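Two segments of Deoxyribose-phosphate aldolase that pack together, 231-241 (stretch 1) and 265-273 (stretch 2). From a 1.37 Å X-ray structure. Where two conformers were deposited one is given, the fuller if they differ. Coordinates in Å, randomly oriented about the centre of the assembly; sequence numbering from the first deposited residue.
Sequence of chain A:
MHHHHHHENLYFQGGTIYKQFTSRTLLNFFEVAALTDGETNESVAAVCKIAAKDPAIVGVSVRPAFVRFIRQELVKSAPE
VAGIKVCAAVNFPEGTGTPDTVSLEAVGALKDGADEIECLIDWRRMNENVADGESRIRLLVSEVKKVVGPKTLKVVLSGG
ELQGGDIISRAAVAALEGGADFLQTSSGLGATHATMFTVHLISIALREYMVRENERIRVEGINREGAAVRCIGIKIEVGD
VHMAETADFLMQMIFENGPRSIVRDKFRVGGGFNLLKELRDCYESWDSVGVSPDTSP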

# COMPACT_ATOMS: atom_id res chain seq x y z
N CYS A 231 -17.58 0.32 2.29
CA CYS A 231 -16.22 -0.13 2.56
C CYS A 231 -16.19 -0.82 3.90
O CYS A 231 -16.63 -0.25 4.89
CB CYS A 231 -15.26 1.06 2.60
SG CYS A 231 -13.52 0.63 2.91
N ILE A 232 -15.69 -2.06 3.93
CA ILE A 232 -15.59 -2.83 5.18
C ILE A 232 -14.20 -3.44 5.32
O ILE A 232 -13.68 -4.06 4.40
CB ILE A 232 -16.69 -3.90 5.31
CG1 ILE A 232 -18.08 -3.23 5.19
CG2 ILE A 232 -16.58 -4.62 6.66
CD1 ILE A 232 -19.23 -4.18 4.97
N GLY A 233 -13.59 -3.23 6.47
CA GLY A 233 -12.27 -3.73 6.69
C GLY A 233 -12.18 -4.96 7.54
O GLY A 233 -13.15 -5.43 8.15
N ILE A 234 -10.99 -5.55 7.54
CA ILE A 234 -10.68 -6.67 8.43
C ILE A 234 -9.49 -6.29 9.31
O ILE A 234 -8.50 -5.73 8.83
CB ILE A 234 -10.36 -7.99 7.68
CG1 ILE A 234 -10.25 -9.16 8.67
CG2 ILE A 234 -9.07 -7.90 6.93
CD1 ILE A 234 -10.05 -10.49 8.00
N LYS A 235 -9.64 -6.57 10.60
CA LYS A 235 -8.58 -6.40 11.59
C LYS A 235 -8.18 -7.76 12.13
O LYS A 235 -9.03 -8.48 12.70
CB LYS A 235 -9.01 -5.48 12.74
CG LYS A 235 -8.01 -5.38 13.86
CD LYS A 235 -8.28 -4.27 14.83
CE LYS A 235 -7.35 -4.32 16.02
NZ LYS A 235 -7.55 -3.16 16.95
N ILE A 236 -6.92 -8.12 11.94
CA ILE A 236 -6.35 -9.37 12.39
C ILE A 236 -5.66 -9.09 13.71
O ILE A 236 -4.67 -8.35 13.76
CB ILE A 236 -5.38 -9.95 11.35
CG1 ILE A 236 -6.10 -10.18 10.00
CG2 ILE A 236 -4.79 -11.24 11.83
CD1 ILE A 236 -5.25 -10.74 8.89
N GLU A 237 -6.27 -9.57 14.79
CA GLU A 237 -5.75 -9.39 16.16
C GLU A 237 -4.94 -10.64 16.49
O GLU A 237 -5.47 -11.75 16.48
CB GLU A 237 -6.89 -9.14 17.14
CG GLU A 237 -6.47 -8.74 18.56
CD GLU A 237 -5.97 -9.90 19.39
OE1 GLU A 237 -4.92 -9.70 20.02
OE2 GLU A 237 -6.62 -10.98 19.41
N VAL A 238 -3.63 -10.45 16.71
CA VAL A 238 -2.69 -11.56 16.80
C VAL A 238 -2.18 -11.86 18.18
O VAL A 238 -1.29 -12.70 18.34
CB VAL A 238 -1.49 -11.33 15.84
CG1 VAL A 238 -1.99 -11.15 14.40
CG2 VAL A 238 -0.64 -10.16 16.27
N GLY A 239 -2.70 -11.19 19.19
CA GLY A 239 -2.28 -11.50 20.54
C GLY A 239 -0.85 -11.08 20.77
O GLY A 239 -0.46 -9.95 20.43
N ASP A 240 -0.05 -12.02 21.30
CA ASP A 240 1.34 -11.76 21.66
C ASP A 240 2.36 -12.50 20.80
O ASP A 240 3.51 -12.71 21.22
CB ASP A 240 1.53 -12.04 23.16
CG ASP A 240 0.73 -11.07 24.02
OD1 ASP A 240 -0.18 -11.54 24.76
OD2 ASP A 240 0.97 -9.84 23.91
N VAL A 241 1.97 -12.88 19.59
CA VAL A 241 2.91 -13.52 18.66
C VAL A 241 3.99 -12.55 18.18
O VAL A 241 3.87 -11.33 18.33
CB VAL A 241 2.21 -14.13 17.44
CG1 VAL A 241 1.21 -15.23 17.89
CG2 VAL A 241 1.55 -13.07 16.61
N ASP A 265 -6.81 1.94 5.28
CA ASP A 265 -8.24 2.21 5.31
C ASP A 265 -9.13 0.98 5.53
O ASP A 265 -10.18 1.09 6.14
CB ASP A 265 -8.70 2.92 4.03
CG ASP A 265 -8.44 4.41 4.06
OD1 ASP A 265 -7.36 4.82 4.53
OD2 ASP A 265 -9.32 5.17 3.62
N LYS A 266 -8.63 -0.21 5.15
CA LYS A 266 -9.42 -1.45 5.20
C LYS A 266 -8.71 -2.64 5.85
O LYS A 266 -9.20 -3.77 5.79
CB LYS A 266 -9.87 -1.85 3.81
CG LYS A 266 -8.75 -2.09 2.83
CD LYS A 266 -9.28 -2.42 1.40
CE LYS A 266 -10.09 -1.30 0.72
NZ LYS A 266 -10.63 -1.68 -0.63
N PHE A 267 -7.58 -2.39 6.51
CA PHE A 267 -6.79 -3.44 7.12
C PHE A 267 -6.08 -2.92 8.33
O PHE A 267 -5.51 -1.83 8.28
CB PHE A 267 -5.78 -3.96 6.11
CG PHE A 267 -4.99 -5.09 6.64
CD1 PHE A 267 -5.62 -6.27 7.02
CD2 PHE A 267 -3.62 -5.01 6.75
CE1 PHE A 267 -4.88 -7.33 7.51
CE2 PHE A 267 -2.87 -6.06 7.25
CZ PHE A 267 -3.52 -7.23 7.63
N ARG A 268 -6.11 -3.70 9.42
CA ARG A 268 -5.40 -3.35 10.63
C ARG A 268 -4.86 -4.64 11.23
O ARG A 268 -5.43 -5.73 11.04
CB ARG A 268 -6.29 -2.65 11.68
CG ARG A 268 -7.02 -1.44 11.23
CD ARG A 268 -6.11 -0.21 11.01
NE ARG A 268 -6.84 0.71 10.16
CZ ARG A 268 -7.84 1.49 10.55
NH1 ARG A 268 -8.19 1.57 11.82
NH2 ARG A 268 -8.48 2.21 9.66
N VAL A 269 -3.77 -4.50 11.98
CA VAL A 269 -3.22 -5.58 12.75
C VAL A 269 -3.23 -5.11 14.20
O VAL A 269 -2.66 -4.07 14.54
CB VAL A 269 -1.81 -5.93 12.32
CG1 VAL A 269 -1.17 -6.94 13.26
CG2 VAL A 269 -1.83 -6.46 10.90
N GLY A 270 -3.92 -5.86 15.05
CA GLY A 270 -3.92 -5.59 16.49
C GLY A 270 -2.94 -6.50 17.19
O GLY A 270 -2.94 -7.70 16.97
N GLY A 271 -2.10 -5.93 18.04
CA GLY A 271 -1.16 -6.74 18.77
C GLY A 271 -0.66 -6.08 20.03
O GLY A 271 -1.08 -4.97 20.35
N GLY A 272 0.22 -6.77 20.73
CA GLY A 272 0.73 -6.30 22.00
C GLY A 272 1.92 -5.36 21.91
O GLY A 272 2.51 -5.15 20.85
N PHE A 273 2.26 -4.84 23.08
CA PHE A 273 3.36 -3.91 23.24
C PHE A 273 4.70 -4.52 22.84
O PHE A 273 5.50 -3.85 22.19
CB PHE A 273 3.35 -3.41 24.70
CG PHE A 273 4.30 -2.29 25.01
CD1 PHE A 273 4.61 -1.30 24.08
CD2 PHE A 273 4.77 -2.14 26.30
CE1 PHE A 273 5.46 -0.26 24.41
CE2 PHE A 273 5.61 -1.10 26.64
CZ PHE A 273 5.95 -0.15 25.68

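The two stretches lie side by side as neighbouring parallel strands: the axes of 233-237 and 267-271 approach to 4.5 Å, their N-to-C directions differ by 21°, and 614 Å² of surface is buried, summed over both sides. Cys231 and Ile232 lead in with little contact; the CA-to-CB bond of Ile232 points away from stretch 2. At Gly233 the backbones close in, with CA 3.2 Å from Lys266 O. A CB built there in ideal geometry would lie 2.9 Å from that same oxygen, a clash, so the absence of a side chain permits the approach.

Ile234 begins the ladder. Its N donates to Lys266 O (3.1 Å, 156° at the hydrogen), and its O accepts from Arg268 N (3.2 Å, 152°) while also receiving a CA-H...O contact from Phe267 CA at 3.3 Å. Its side chain shares a sheet face with Phe267, where Ile234 CG2 meets Phe267 CD1 at 3.8 Å.

Lys235 turns to the other face, beside Arg268. It makes no backbone N-H...O bond to stretch 2, as expected for alternate residues in a parallel pair, but its CA lies 3.3 Å from Arg268 O. The extended side chain, t at all four chi angles, carries its CE to 3.7 Å from Gly270 CA. An ideal CB on Gly270 would fall 2.7 Å from that CE, so glycine leaves the space the lysine chain uses; the lysine NZ is hydrogen-bonded elsewhere in the structure.

Ile236 repeats the pattern of Ile234: its N donates to Arg268 O (3.0 Å, 157°) and its O accepts from Gly270 N (2.9 Å, 154°). On the face shared with Phe267 and Val269, Ile236 CD1 reaches Phe267 CE1 at 3.7 Å, near the ring plane and hence at its edge. These buried apolar side chains need no polar partners.

Glu237 returns to the face of Lys235, its CA 3.4 Å from Gly270 O. Its OE1 accepts from Gly239 N (2.8 Å, 136°), tying the strand to the following turn. Val238 N donates to Gly270 O at 2.8 Å and 171°, the shortest and straightest bond across the stretches, and Val238 CG1 lies 4.4 Å from Val269 CG1.

A type II' turn spans Val238 to Val241. Gly239 suits its positive phi of 69°, and its O accepts a weak bond from Gly272 N (3.3 Å, 132°). Finally, Asp240 OD2 approaches Gly272 CA to 4.0 Å; an ideal CB on that glycine would sit 2.6 Å from the carboxylate oxygen, a clash.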